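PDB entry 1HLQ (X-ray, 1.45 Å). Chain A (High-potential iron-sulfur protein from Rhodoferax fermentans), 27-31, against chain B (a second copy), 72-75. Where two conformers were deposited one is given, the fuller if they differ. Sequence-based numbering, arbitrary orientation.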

ATOM      1  N   THR A  27      22.025   0.896   3.318  1.00 18.72           N
ATOM      2  CA  THR A  27      22.437  -0.280   4.100  1.00 19.71           C
ATOM      3  C   THR A  27      21.262  -1.246   4.189  1.00 19.81           C
ATOM      4  O   THR A  27      21.408  -2.443   3.979  1.00 20.24           O
ATOM      5  N   LYS A  28      20.068  -0.705   4.442  1.00 19.91           N
ATOM      6  CA  LYS A  28      18.887  -1.537   4.562  1.00 19.67           C
ATOM      7  C   LYS A  28      18.392  -2.056   3.215  1.00 18.86           C
ATOM      8  O   LYS A  28      17.864  -3.167   3.090  1.00 19.46           O
ATOM      9  N   TYR A  29      18.582  -1.241   2.168  1.00 17.54           N
ATOM     10  CA  TYR A  29      18.137  -1.580   0.819  1.00 16.91           C
ATOM     11  C   TYR A  29      19.326  -1.529  -0.143  1.00 18.10           C
ATOM     12  O   TYR A  29      19.553  -0.554  -0.865  0.70 16.36           O
ATOM     13  N   PRO A  30      20.171  -2.569  -0.079  1.00 20.26           N
ATOM     14  CA  PRO A  30      21.384  -2.608  -0.881  1.00 20.82           C
ATOM     15  C   PRO A  30      21.180  -2.689  -2.379  1.00 20.96           C
ATOM     16  O   PRO A  30      22.168  -2.468  -3.106  1.00 23.08           O
ATOM     17  N   LYS A  31      19.991  -2.979  -2.885  1.00 20.27           N
ATOM     18  CA  LYS A  31      19.733  -2.986  -4.319  1.00 19.75           C
ATOM     19  C   LYS A  31      19.249  -1.631  -4.838  1.00 18.85           C
ATOM     20  O   LYS A  31      19.051  -1.429  -6.057  1.00 18.81           O
TER
ATOM     21  N   ALA B  72       8.618  -5.181  -2.269  1.00 13.58           N
ATOM     22  CA  ALA B  72       9.144  -4.181  -1.342  1.00 14.89           C
ATOM     23  C   ALA B  72       9.743  -4.792  -0.099  1.00 14.85           C
ATOM     24  O   ALA B  72       9.028  -5.343   0.759  1.00 15.29           O
ATOM     25  N   LYS B  73      11.062  -4.773  -0.011  1.00 15.30           N
ATOM     26  CA  LYS B  73      11.767  -5.286   1.150  1.00 16.50           C
ATOM     27  C   LYS B  73      11.216  -4.589   2.393  1.00 16.83           C
ATOM     28  O   LYS B  73      11.005  -3.375   2.377  1.00 16.91           O
ATOM     29  N   LYS B  74      10.961  -5.360   3.436  1.00 17.84           N
ATOM     30  CA  LYS B  74      10.406  -4.773   4.661  1.00 18.76           C
ATOM     31  C   LYS B  74      11.407  -3.951   5.446  1.00 19.32           C
ATOM     32  O   LYS B  74      12.612  -4.177   5.389  1.00 19.30           O
ATOM     33  N   ALA B  75      10.880  -2.969   6.182  1.00 20.00           N
ATOM     34  CA  ALA B  75      11.721  -2.131   7.037  1.00 20.98           C
ATOM     35  C   ALA B  75      12.223  -2.928   8.235  1.00 23.14           C
ATOM     36  O   ALA B  75      11.503  -3.877   8.624  1.00 24.85           O
ATOM     37  OXT ALA B  75      13.314  -2.624   8.764  1.00 24.92           O
TER

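Two lysines, one from each copy, carry the polar load of this contact, and each reaches across to a different kind of oxygen. The fully charged pair is the salt bridge between Lys28(A) and the C-terminal carboxylate of Ala75(B): NZ of Lys28(A) donates to OXT of Ala75(B) at 2.7 Å. A chain end brings its own negative charge, so an alanine with no polar side chain can still serve as the anionic partner of a lysine. The second bond runs the other way, from NZ of Lys73(B) to the backbone O of Lys28(A), at a short 2.6 Å. Lys28(A) therefore gives a hydrogen bond through its side chain and receives one through its main chain, which ties one residue to two points of the opposing tail.

The rotamers show how these reaches are made. The CA-to-CB bond of Lys73(B) points toward chain A, and chi1 to chi4 are all t, so the side chain is a straight rod that spends its full length on getting to the carbonyl. Lys28(A) starts less favourably: its CA-to-CB bond points sideways. Its chi angles are t, t, m, t, and the single departure from the extended form, chi3 at -65°, bends the chain beyond CG, while the amine ends up close to the carboxylate. The same NZ lies 4.0 Å from CB of Ala75(B), so the terminal methyl packs beside the charged group.

A water makes the next polar link. Tyr29(A) OH donates to it at 2.7 Å, and the water in turn donates to the backbone O of Lys73(B) at 2.6 Å. The phenol and the carbonyl are thus joined through a single bridging molecule, and the hydroxyl makes no direct hydrogen bond to the chain B stretch. Two backbone carbonyls, one in each copy, are now engaged: O of Lys28(A) by an amine and O of Lys73(B) by this water.

Tyr29(A) is the buried aromatic piece of the contact. Its CA-to-CB bond also points sideways, but with chi1 in m (-49°) and chi2 at -74° the end of the side chain comes nearer to chain B. The O of Lys73(B) sits at the ring edge, near its plane, 3.7 Å from CE1 of Tyr29(A). Alongside, CD1 of Tyr29(A) is 4.1 Å from CB of Lys73(B), so the base of that lysine packs against the ring while its tip continues to the carbonyl of Lys28(A). At the far end of the ring, OH of Tyr29(A) comes within 3.9 Å of CA of Ala75(B).

Farther out, Pro30(A) contributes a small contact, with its CD 3.7 Å from NZ of Lys73(B). Lys74(B) turns its CA-to-CB bond away and takes part mainly through its backbone. The rule to read here is economical: long side chains deliver charge to a terminus and a carbonyl, and one aromatic ring adds packing alongside.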

ATOM      1  CB  THR A  27      22.933   0.162   5.484  1.00 21.50           C
ATOM      2  OG1 THR A  27      24.083   0.990   5.287  1.00 23.03           O
ATOM      3  CG2 THR A  27      23.262  -1.033   6.353  1.00 23.38           C
ATOM      4  CB  LYS A  28      17.741  -0.780   5.236  1.00 21.48           C
ATOM      5  CG  LYS A  28      16.538  -1.700   5.422  1.00 24.02           C
ATOM      6  CD  LYS A  28      15.428  -1.079   6.227  1.00 26.25           C
ATOM      7  CE  LYS A  28      15.849  -0.807   7.666  1.00 26.89           C
ATOM      8  NZ  LYS A  28      14.716  -0.291   8.485  1.00 26.94           N
ATOM      9  CB  TYR A  29      17.046  -0.587   0.362  1.00 15.72           C
ATOM     10  CG  TYR A  29      15.914  -0.361   1.349  1.00 14.57           C
ATOM     11  CD1 TYR A  29      14.938  -1.318   1.552  1.00 15.38           C
ATOM     12  CD2 TYR A  29      15.841   0.787   2.122  1.00 14.86           C
ATOM     13  CE1 TYR A  29      13.912  -1.144   2.462  1.00 14.87           C
ATOM     14  CE2 TYR A  29      14.827   0.988   3.041  1.00 14.64           C
ATOM     15  CZ  TYR A  29      13.866   0.011   3.211  1.00 14.32           C
ATOM     16  OH  TYR A  29      12.874   0.227   4.139  1.00 14.91           O
ATOM     17  CB  PRO A  30      22.178  -3.786  -0.330  1.00 22.32           C
ATOM     18  CG  PRO A  30      21.131  -4.686   0.209  1.00 22.29           C
ATOM     19  CD  PRO A  30      20.053  -3.789   0.759  1.00 21.51           C
ATOM     20  CB  LYS A  31      18.736  -4.093  -4.653  1.00 19.96           C
ATOM     21  CG  LYS A  31      19.340  -5.478  -4.374  1.00 20.57           C
ATOM     22  CD  LYS A  31      18.352  -6.577  -4.697  1.00 21.86           C
ATOM     23  CE  LYS A  31      18.902  -7.974  -4.445  1.00 24.38           C
ATOM     24  NZ  LYS A  31      19.578  -8.548  -5.627  1.00 25.62           N
TER
ATOM     25  CB  ALA B  72       7.937  -3.307  -1.001  1.00 14.14           C
ATOM     26  CB  LYS B  73      13.268  -5.064   1.019  1.00 18.52           C
ATOM     27  CG  LYS B  73      14.091  -5.630   2.164  1.00 20.86           C
ATOM     28  CD  LYS B  73      15.579  -5.387   1.932  1.00 24.56           C
ATOM     29  CE  LYS B  73      16.348  -5.914   3.147  1.00 27.17           C
ATOM     30  NZ  LYS B  73      17.807  -5.749   2.947  1.00 29.51           N
ATOM     31  CB  LYS B  74       9.874  -5.912   5.544  1.00 20.27           C
ATOM     32  CG  LYS B  74       8.625  -6.557   4.976  1.00 22.15           C
ATOM     33  CD  LYS B  74       8.251  -7.769   5.829  1.00 23.79           C
ATOM     34  CE  LYS B  74       6.946  -8.350   5.302  1.00 25.89           C
ATOM     35  NZ  LYS B  74       6.471  -9.461   6.164  1.00 27.96           N
ATOM     36  CB  ALA B  75      10.869  -0.953   7.493  1.00 20.71           C
TER
HETATM   37  O   HOH W   1      10.628  -1.009   3.467  1.00 16.24           O